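Local coordinates for protein IclR family transcriptional regulator (Brucella abortus, PDB 5WHM) that probably binds DNA as a dimeric IclR-type transcriptional repressor, through a helix-turn-helix domain joined to a C-terminal domain of the kind that senses small-molecule effectors, at residues Gly44-Glu47 with Ile48-Lys51; Gly86-Arg89 with Leu90-Met94; Thr102-Ser105 with Pro106-Val110; Ile256-Val259 with His260-Ser264. One frame throughout, in Å; residues are numbered along the deposited sequence.

Contact 1: residues Gly44-Glu47 with Ile48-Lys51; sequences GNQE and IAHK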
loop_
_atom_site.group_PDB
_atom_site.type_symbol
_atom_site.label_atom_id
_atom_site.label_comp_id
_atom_site.label_asym_id
_atom_site.label_seq_id
_atom_site.Cartn_x
_atom_site.Cartn_y
_atom_site.Cartn_z
ATOM N N GLY C 44 -13.646 -9.197 14.016
ATOM C CA GLY C 44 -13.721 -8.889 15.428
ATOM C C GLY C 44 -12.603 -9.571 16.229
ATOM O O GLY C 44 -11.832 -10.370 15.708
ATOM N N ASN C 45 -12.554 -9.250 17.530
ATOM C CA ASN C 45 -11.478 -9.757 18.381
ATOM C C ASN C 45 -11.443 -11.291 18.390
ATOM O O ASN C 45 -10.363 -11.885 18.361
ATOM C CB ASN C 45 -11.619 -9.191 19.814
ATOM C CG ASN C 45 -11.154 -7.691 19.933
ATOM O OD1 ASN C 45 -10.109 -7.303 19.414
ATOM N ND2 ASN C 45 -11.941 -6.872 20.626
ATOM N N GLN C 46 -12.605 -11.952 18.395
ATOM C CA GLN C 46 -12.598 -13.411 18.495
ATOM C C GLN C 46 -12.084 -14.072 17.216
ATOM O O GLN C 46 -11.364 -15.076 17.282
ATOM C CB GLN C 46 -13.989 -13.941 18.844
ATOM C CG GLN C 46 -14.000 -15.458 19.136
ATOM C CD GLN C 46 -13.218 -15.831 20.414
ATOM O OE1 GLN C 46 -13.731 -15.705 21.537
ATOM N NE2 GLN C 46 -11.978 -16.302 20.242
ATOM N N GLU C 47 -12.468 -13.556 16.045
ATOM C CA GLU C 47 -11.893 -14.064 14.799
ATOM C C GLU C 47 -10.386 -13.867 14.779
ATOM O O GLU C 47 -9.642 -14.733 14.306
ATOM C CB GLU C 47 -12.510 -13.360 13.584
ATOM C CG GLU C 47 -13.956 -13.721 13.282
ATOM C CD GLU C 47 -14.623 -12.692 12.366
ATOM O OE1 GLU C 47 -14.798 -12.985 11.155
ATOM O OE2 GLU C 47 -14.972 -11.586 12.863
ATOM N N ILE C 48 -9.913 -12.725 15.281
ATOM C CA ILE C 48 -8.481 -12.451 15.262
ATOM C C ILE C 48 -7.749 -13.368 16.241
ATOM O O ILE C 48 -6.650 -13.848 15.944
ATOM C CB ILE C 48 -8.214 -10.959 15.529
ATOM C CG1 ILE C 48 -8.765 -10.118 14.361
ATOM C CG2 ILE C 48 -6.716 -10.690 15.710
ATOM C CD1 ILE C 48 -8.839 -8.636 14.658
ATOM N N ALA C 49 -8.350 -13.648 17.406
ATOM C CA ALA C 49 -7.744 -14.601 18.339
ATOM C C ALA C 49 -7.661 -15.986 17.717
ATOM O O ALA C 49 -6.669 -16.706 17.906
ATOM C CB ALA C 49 -8.549 -14.687 19.644
ATOM N N HIS C 50 -8.715 -16.399 17.009
ATOM C CA HIS C 50 -8.691 -17.725 16.401
ATOM C C HIS C 50 -7.610 -17.798 15.329
ATOM O O HIS C 50 -6.844 -18.763 15.281
ATOM C CB HIS C 50 -10.058 -18.083 15.828
ATOM C CG HIS C 50 -10.074 -19.402 15.114
ATOM N ND1 HIS C 50 -9.704 -19.542 13.792
ATOM C CD2 HIS C 50 -10.377 -20.649 15.551
ATOM C CE1 HIS C 50 -9.794 -20.814 13.441
ATOM N NE2 HIS C 50 -10.203 -21.505 14.490
ATOM N N LYS C 51 -7.513 -16.765 14.474
ATOM C CA LYS C 51 -6.535 -16.774 13.385
ATOM C C LYS C 51 -5.100 -16.739 13.897
ATOM O O LYS C 51 -4.205 -17.347 13.297
ATOM C CB LYS C 51 -6.751 -15.571 12.461
ATOM C CG LYS C 51 -7.969 -15.647 11.557
ATOM C CD LYS C 51 -8.026 -14.332 10.713
ATOM C CE LYS C 51 -9.241 -14.281 9.804
ATOM N NZ LYS C 51 -9.271 -15.465 8.952
#
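Ile-48 lies back along the helix over the carbonyl of Gly-44, with CG1 3.4 Å from Gly-44 O and CD1 further along the same group. With CG1 anti to the carbonyl carbon (chi1 -66°), the longer branch runs back toward the helix start, while CG2 takes the other side. The same oxygen receives Ile-48 N at 3.1 Å, the first of four consecutive i to i+4 bonds that carry the turn on to Lys-51. Glu-47 reaches back from the third helical position: its extended chain, with CG beside the backbone N (chi1 -71°), sets OE2 3.0 Å from Gly-44 N, which meets the carboxylate from above its plane in a nearly straight bond. Lys-51 sits one turn after Glu-47 and lays its CG 3.3 Å from Glu-47 O, but its ammonium turns elsewhere, to a salt bridge with Glu-40; NZ stays 6.4 Å from Glu-47 OE1. On another flank the bent chain of Gln-46 brings its amide NE2 alongside the methyl of Ala-49, 3.8 Å from CB. Asn-45 points out of this turn, and its OD1 bonds Thr-63 of helix 56-69, whose Val-59 also packs against Ile-48. Gly-44 is the N-cap, and the bond from its N to Glu-47 is the backbone-to-glutamate half of a capping box; glycine has no side chain to supply the other half. The carboxylate therefore ties down the start of helix 45-52, where its negative charge would also suit the positive end of the helix dipole.

Contact 2: residues Gly86-Arg89 with Leu90-Met94; sequences GILR and LGYAM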
loop_
_atom_site.group_PDB
_atom_site.type_symbol
_atom_site.label_atom_id
_atom_site.label_comp_id
_atom_site.label_asym_id
_atom_site.label_seq_id
_atom_site.Cartn_x
_atom_site.Cartn_y
_atom_site.Cartn_z
ATOM N N GLY C 86 -4.283 5.006 8.035
ATOM C CA GLY C 86 -2.915 5.076 8.499
ATOM C C GLY C 86 -2.051 3.942 7.991
ATOM O O GLY C 86 -0.829 4.088 7.943
ATOM N N ILE C 87 -2.657 2.840 7.546
ATOM C CA ILE C 87 -1.851 1.751 6.960
ATOM C C ILE C 87 -1.028 2.269 5.776
ATOM O O ILE C 87 0.131 1.869 5.579
ATOM C CB ILE C 87 -2.764 0.573 6.547
ATOM C CG1 ILE C 87 -3.411 -0.097 7.773
ATOM C CG2 ILE C 87 -2.015 -0.492 5.706
ATOM C CD1 ILE C 87 -2.412 -0.920 8.631
ATOM N N LEU C 88 -1.595 3.187 4.980
ATOM C CA LEU C 88 -0.872 3.649 3.782
ATOM C C LEU C 88 0.350 4.495 4.113
ATOM O O LEU C 88 1.273 4.572 3.298
ATOM C CB LEU C 88 -1.805 4.437 2.834
ATOM C CG LEU C 88 -3.027 3.654 2.361
ATOM C CD1 LEU C 88 -4.000 4.561 1.591
ATOM C CD2 LEU C 88 -2.603 2.469 1.470
ATOM N N ARG C 89 0.396 5.101 5.287
ATOM C CA ARG C 89 1.530 5.917 5.705
ATOM C C ARG C 89 2.740 5.069 6.090
ATOM O O ARG C 89 3.807 5.623 6.384
ATOM C CB ARG C 89 1.153 6.775 6.929
ATOM C CG ARG C 89 -0.118 7.638 6.843
ATOM C CD ARG C 89 0.061 8.795 5.865
ATOM N NE ARG C 89 1.154 9.751 6.149
ATOM C CZ ARG C 89 1.077 10.838 6.928
ATOM N NH1 ARG C 89 2.128 11.647 7.027
ATOM N NH2 ARG C 89 -0.011 11.123 7.642
ATOM N N LEU C 90 2.570 3.762 6.219
ATOM C CA LEU C 90 3.710 2.884 6.460
ATOM C C LEU C 90 4.595 2.706 5.227
ATOM O O LEU C 90 5.677 2.105 5.335
ATOM C CB LEU C 90 3.210 1.517 6.930
ATOM C CG LEU C 90 2.312 1.547 8.190
ATOM C CD1 LEU C 90 1.722 0.145 8.462
ATOM C CD2 LEU C 90 3.082 2.055 9.383
ATOM N N GLY C 91 4.162 3.180 4.064
ATOM C CA GLY C 91 5.043 3.213 2.903
ATOM C C GLY C 91 4.471 2.695 1.592
ATOM O O GLY C 91 5.252 2.451 0.663
ATOM N N TYR C 92 3.142 2.553 1.472
ATOM C CA TYR C 92 2.571 1.975 0.245
ATOM C C TYR C 92 3.031 2.711 -1.027
ATOM O O TYR C 92 3.466 2.070 -2.000
ATOM C CB TYR C 92 1.036 1.967 0.335
ATOM C CG TYR C 92 0.363 1.436 -0.915
ATOM C CD1 TYR C 92 0.133 0.070 -1.075
ATOM C CD2 TYR C 92 -0.033 2.299 -1.935
ATOM C CE1 TYR C 92 -0.487 -0.441 -2.223
ATOM C CE2 TYR C 92 -0.636 1.800 -3.092
ATOM C CZ TYR C 92 -0.832 0.426 -3.229
ATOM O OH TYR C 92 -1.454 -0.026 -4.343
ATOM N N ALA C 93 2.918 4.056 -1.055
ATOM C CA ALA C 93 3.247 4.797 -2.285
ATOM C C ALA C 93 4.723 4.656 -2.686
ATOM O O ALA C 93 5.054 4.525 -3.870
ATOM C CB ALA C 93 2.877 6.269 -2.117
HETATM N N MSE C 94 5.630 4.722 -1.730
HETATM C CA MSE C 94 7.035 4.530 -2.053
HETATM C C MSE C 94 7.303 3.142 -2.652
HETATM O O MSE C 94 8.054 3.015 -3.602
HETATM C CB MSE C 94 7.891 4.703 -0.797
HETATM C CG MSE C 94 7.894 6.111 -0.275
HETATM SE SE MSE C 94 8.695 6.084 1.521
HETATM C CE MSE C 94 10.291 5.133 1.147
HETATM O O HOH W 1 1.850 5.744 1.100
#
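From Ile-87 to Leu-90 and from Leu-88 to Gly-91 the backbone closes by i to i+3 bonds, Leu-90 N to Ile-87 O at 3.2 Å and Gly-91 N to Leu-88 O at 3.3 Å, both donors well above the carbonyl plane. Gly-91 then takes a positive phi (133°) that only glycine adopts comfortably, and a new helix starts with Gly-91 as its N-cap. Leu-88 O bridges the break: besides Gly-91 N it receives a weak bond from Tyr-92 N and a proton from a water, 2.6 Å away, that itself accepts Ala-93 N. The side chains of Leu-88 and Tyr-92 run side by side in the same direction, CD2 of the leucine 3.8 Å from Tyr-92 CB and slanting onto the base of the ring. Leu-90 folds back along the preceding turn, its CG 3.4 Å from Ile-87 O, because CG stands beside its own backbone N (chi1 -57°); CD1 meets Ile-87 CD1 more loosely, at 4.3 Å. Tyr-92 OH bonds Ile-147 O, whereas Arg-89, bent twice along its chain, makes a salt bridge with Asp-125 of the second subunit. Tyr-92 also packs on Leu-88 of that subunit. This helical-looking turn of i to i+3 bonds, followed after Gly-91 by short helix 92-95, lies between strand 81-83 of the wing and helix 101-115, consistent with the linker joining the two domains in IclR regulators.

Contact 3: residues Thr102-Ser105 with Pro106-Val110; sequences TVAS and PLMQV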
loop_
_atom_site.group_PDB
_atom_site.type_symbol
_atom_site.label_atom_id
_atom_site.label_comp_id
_atom_site.label_asym_id
_atom_site.label_seq_id
_atom_site.Cartn_x
_atom_site.Cartn_y
_atom_site.Cartn_z
ATOM N N THR C 102 11.760 2.348 -13.569
ATOM C CA THR C 102 12.118 3.175 -14.721
ATOM C C THR C 102 12.932 2.399 -15.753
ATOM O O THR C 102 12.963 2.789 -16.922
ATOM C CB THR C 102 12.891 4.426 -14.291
ATOM O OG1 THR C 102 14.196 4.046 -13.834
ATOM C CG2 THR C 102 12.122 5.191 -13.163
ATOM N N VAL C 103 13.604 1.328 -15.351
ATOM C CA VAL C 103 14.265 0.446 -16.314
ATOM C C VAL C 103 13.326 -0.655 -16.781
ATOM O O VAL C 103 13.237 -0.947 -17.972
ATOM C CB VAL C 103 15.537 -0.151 -15.677
ATOM C CG1 VAL C 103 16.077 -1.293 -16.530
ATOM C CG2 VAL C 103 16.574 0.932 -15.474
ATOM N N ALA C 104 12.619 -1.289 -15.844
ATOM C CA ALA C 104 11.846 -2.483 -16.184
ATOM C C ALA C 104 10.582 -2.132 -16.954
ATOM O O ALA C 104 10.241 -2.808 -17.930
ATOM C CB ALA C 104 11.484 -3.256 -14.920
ATOM N N SER C 105 9.887 -1.070 -16.542
ATOM C CA SER C 105 8.554 -0.807 -17.074
ATOM C C SER C 105 8.527 -0.644 -18.586
ATOM O O SER C 105 7.627 -1.225 -19.214
ATOM C CB SER C 105 7.940 0.425 -16.378
ATOM O OG SER C 105 6.667 0.740 -16.917
ATOM N N PRO C 106 9.430 0.112 -19.232
ATOM C CA PRO C 106 9.325 0.223 -20.695
ATOM C C PRO C 106 9.636 -1.087 -21.396
ATOM O O PRO C 106 9.055 -1.367 -22.453
ATOM C CB PRO C 106 10.338 1.315 -21.062
ATOM C CG PRO C 106 11.161 1.558 -19.854
ATOM C CD PRO C 106 10.457 1.007 -18.660
ATOM N N LEU C 107 10.560 -1.881 -20.851
ATOM C CA LEU C 107 10.825 -3.201 -21.419
ATOM C C LEU C 107 9.624 -4.121 -21.240
ATOM O O LEU C 107 9.321 -4.946 -22.112
ATOM C CB LEU C 107 12.072 -3.812 -20.770
ATOM C CG LEU C 107 13.376 -3.083 -21.090
ATOM C CD1 LEU C 107 14.493 -3.605 -20.216
ATOM C CD2 LEU C 107 13.724 -3.275 -22.561
HETATM N N MSE C 108 8.939 -4.011 -20.112
HETATM C CA MSE C 108 7.760 -4.840 -19.878
HETATM C C MSE C 108 6.637 -4.446 -20.831
HETATM O O MSE C 108 5.841 -5.284 -21.267
HETATM C CB MSE C 108 7.294 -4.709 -18.418
HETATM C CG MSE C 108 8.232 -5.385 -17.429
HETATM SE SE MSE C 108 7.997 -4.721 -15.559
HETATM C CE MSE C 108 6.127 -5.172 -15.256
ATOM N N GLN C 109 6.565 -3.146 -21.128
ATOM C CA GLN C 109 5.538 -2.664 -22.045
ATOM C C GLN C 109 5.734 -3.243 -23.445
ATOM O O GLN C 109 4.769 -3.696 -24.073
ATOM C CB GLN C 109 5.543 -1.136 -22.071
ATOM C CG GLN C 109 4.431 -0.517 -22.907
ATOM C CD GLN C 109 3.061 -0.779 -22.322
ATOM O OE1 GLN C 109 2.714 -0.235 -21.285
ATOM N NE2 GLN C 109 2.277 -1.615 -22.987
ATOM N N VAL C 110 6.981 -3.274 -23.933
ATOM C CA VAL C 110 7.281 -3.865 -25.239
ATOM C C VAL C 110 6.854 -5.329 -25.288
ATOM O O VAL C 110 6.253 -5.784 -26.269
ATOM C CB VAL C 110 8.781 -3.701 -25.564
ATOM C CG1 VAL C 110 9.173 -4.517 -26.813
ATOM C CG2 VAL C 110 9.125 -2.225 -25.742
#
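The ring of Pro-106 sits as a knob among Thr-102, Val-103, Ala-104 and Ser-105, with a carbonyl oxygen over one face and another at its edge. Val-103 O stands over the face near CD, 3.5 Å from that carbon of Pro-106. Thr-102 O lies almost in the plane of Pro-106 N, CA and CD, at the CD/CG edge and also 3.5 Å from CD, the carbon that occupies the place of an amide hydrogen. Across the peptide, Ser-105 CB stands 3.4 Å from Pro-106 CD, a close approach that the proline ring imposes. Leu-107 lies along the same turn with CD1 3.7 Å from Val-103 O. Leu-107 N lies 4.0 Å from Val-103 O, too far for the regular bond. Met-108, a selenomethionine, swings its chain back over Ala-104: CG is anti to the carbonyl carbon (chi1 -71°), and a bend at chi3 leaves SE 3.8 Å from Ala-104 CB. Both side chains also meet Phe-233 of strand 229-238. The amide of Gln-109 turns out of the turn, its NE2 held by Asp-113 OD1 and Gln-136 O. Regular bonding resumes with Met-108 N to Ala-104 O, 2.8 Å and almost in line with the carbonyl, then Gln-109 N to Ser-105 O. Pro-106, with no N-H to offer Thr-102 O, thus kinks helix 101-115 without ending it, and CD only packs against the carbonyl oxygens where a bond would have been.

Contact 4: residues Ile256-Val259 with His260-Ser264; sequences IEMV and HNISS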
loop_
_atom_site.group_PDB
_atom_site.type_symbol
_atom_site.label_atom_id
_atom_site.label_comp_id
_atom_site.label_asym_id
_atom_site.label_seq_id
_atom_site.Cartn_x
_atom_site.Cartn_y
_atom_site.Cartn_z
ATOM N N ILE C 256 13.111 -14.199 -20.952
ATOM C CA ILE C 256 14.476 -14.401 -20.471
ATOM C C ILE C 256 15.386 -13.291 -20.971
ATOM O O ILE C 256 16.233 -12.781 -20.229
ATOM C CB ILE C 256 15.000 -15.779 -20.903
ATOM C CG1 ILE C 256 14.279 -16.899 -20.144
ATOM C CG2 ILE C 256 16.552 -15.876 -20.750
ATOM C CD1 ILE C 256 14.590 -18.313 -20.781
ATOM N N GLU C 257 15.239 -12.914 -22.244
ATOM C CA GLU C 257 16.047 -11.833 -22.794
ATOM C C GLU C 257 15.705 -10.501 -22.131
ATOM O O GLU C 257 16.597 -9.689 -21.872
ATOM C CB GLU C 257 15.850 -11.750 -24.308
ATOM C CG GLU C 257 16.617 -10.621 -24.978
ATOM C CD GLU C 257 18.136 -10.724 -24.813
ATOM O OE1 GLU C 257 18.649 -11.828 -24.502
ATOM O OE2 GLU C 257 18.818 -9.688 -25.005
HETATM N N MSE C 258 14.427 -10.266 -21.864
HETATM C CA MSE C 258 13.983 -9.030 -21.172
HETATM C C MSE C 258 14.620 -8.922 -19.795
HETATM O O MSE C 258 15.159 -7.879 -19.431
HETATM C CB MSE C 258 12.458 -8.980 -21.040
HETATM C CG MSE C 258 11.909 -7.575 -20.530
HETATM SE SE MSE C 258 10.076 -7.781 -19.921
HETATM C CE MSE C 258 10.380 -8.552 -18.147
ATOM N N VAL C 259 14.555 -10.005 -19.021
ATOM C CA VAL C 259 15.166 -10.000 -17.692
ATOM C C VAL C 259 16.674 -9.761 -17.790
ATOM O O VAL C 259 17.256 -9.042 -16.968
ATOM C CB VAL C 259 14.830 -11.311 -16.951
ATOM C CG1 VAL C 259 15.669 -11.471 -15.679
ATOM C CG2 VAL C 259 13.349 -11.327 -16.606
ATOM N N HIS C 260 17.329 -10.349 -18.796
ATOM C CA HIS C 260 18.747 -10.071 -18.999
ATOM C C HIS C 260 18.986 -8.595 -19.295
ATOM O O HIS C 260 19.953 -8.006 -18.799
ATOM C CB HIS C 260 19.311 -10.931 -20.132
ATOM C CG HIS C 260 20.788 -10.780 -20.306
ATOM N ND1 HIS C 260 21.346 -9.859 -21.167
ATOM C CD2 HIS C 260 21.824 -11.407 -19.702
ATOM C CE1 HIS C 260 22.663 -9.940 -21.102
ATOM N NE2 HIS C 260 22.980 -10.872 -20.220
ATOM N N ASN C 261 18.124 -7.985 -20.113
ATOM C CA ASN C 261 18.263 -6.554 -20.394
ATOM C C ASN C 261 18.055 -5.727 -19.120
ATOM O O ASN C 261 18.834 -4.812 -18.836
ATOM C CB ASN C 261 17.274 -6.113 -21.487
ATOM C CG ASN C 261 17.648 -6.649 -22.898
ATOM O OD1 ASN C 261 18.824 -6.805 -23.225
ATOM N ND2 ASN C 261 16.633 -6.903 -23.731
ATOM N N ILE C 262 17.035 -6.065 -18.326
ATOM C CA ILE C 262 16.816 -5.371 -17.051
ATOM C C ILE C 262 18.041 -5.519 -16.160
ATOM O O ILE C 262 18.535 -4.545 -15.577
ATOM C CB ILE C 262 15.550 -5.910 -16.358
ATOM C CG1 ILE C 262 14.314 -5.609 -17.206
ATOM C CG2 ILE C 262 15.400 -5.290 -14.947
ATOM C CD1 ILE C 262 13.048 -6.212 -16.659
ATOM N N SER C 263 18.572 -6.747 -16.087
ATOM C CA SER C 263 19.711 -7.060 -15.233
ATOM C C SER C 263 20.954 -6.263 -15.622
ATOM O O SER C 263 21.729 -5.843 -14.753
ATOM C CB SER C 263 19.988 -8.561 -15.302
ATOM O OG SER C 263 21.126 -8.876 -14.536
ATOM N N SER C 264 21.155 -6.022 -16.915
ATOM C CA SER C 264 22.334 -5.269 -17.328
ATOM C C SER C 264 22.177 -3.765 -17.128
ATOM O O SER C 264 23.186 -3.061 -17.058
ATOM C CB SER C 264 22.667 -5.573 -18.791
ATOM O OG SER C 264 21.544 -5.344 -19.618
#
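Ile-256 contributes its carbonyl, whose oxygen takes His-260 N at 3.0 Å; its side chain leads away to Val-221 of strand 216-225. Glu-257 follows, accepting Asn-261 N at its O, while its side chain bends at chi2 and brings the carboxylate up beside the Asn-261 amide with the two planes almost at right angles (83°). The amide itself lies back over the backbone, Asn-261 CG standing 3.4 Å from Glu-257 O, and this pair faces the outer side of the helix. Met-258, a selenomethionine, belongs to the buried side. Its chain leaves with CG anti to the backbone N (chi1 -170°) and turns at chi3, so that CE comes alongside Ile-262 and meets CD1 at 3.8 Å, both side chains pointing the same way. Ile-262 also covers the carbonyl beneath it, CG1 3.3 Å from Met-258 O, and the oxygen accepts Ile-262 N at 2.8 Å. Val-259 completes the turn: its O receives Ser-263 N at 2.8 Å and is brushed by Ser-263 CB at 3.2 Å, while its own methyls fit against Val-221, Leu-223 and Phe-233. Apolar residues face the sheet and helix 101-115, while Glu-257, His-260 and Asn-261 lie on the outer side; this is an amphipathic helix, the C-terminal helix that lies against the antiparallel sheet in the GAF-like effector domain of IclR proteins.

How the contacts relate
The four contacts follow one another along the chain. Contact 1 belongs to the helix-turn-helix domain, and contact 2, centred about 25 Å away, lies between strand 81-83 and helix 101-115. Contacts 3 and 4 lie in the C-terminal domain, across the centre of the chain from contact 1 and about 42 and 45 Å from it between centres. Though far apart in sequence, these two touch: helix 101-115 and helix 244-265 meet where Leu-107 CD1 lies 3.6 Å from Ile-262 CG1. Both helices pack on Phe-233, through Ala-104 and Met-108 on one and Met-258, Val-259 and Ile-262 on the other. Contacts 2 and 3 both touch the second subunit, so the subunit contact extends from the region between the domains into the C-terminal domain.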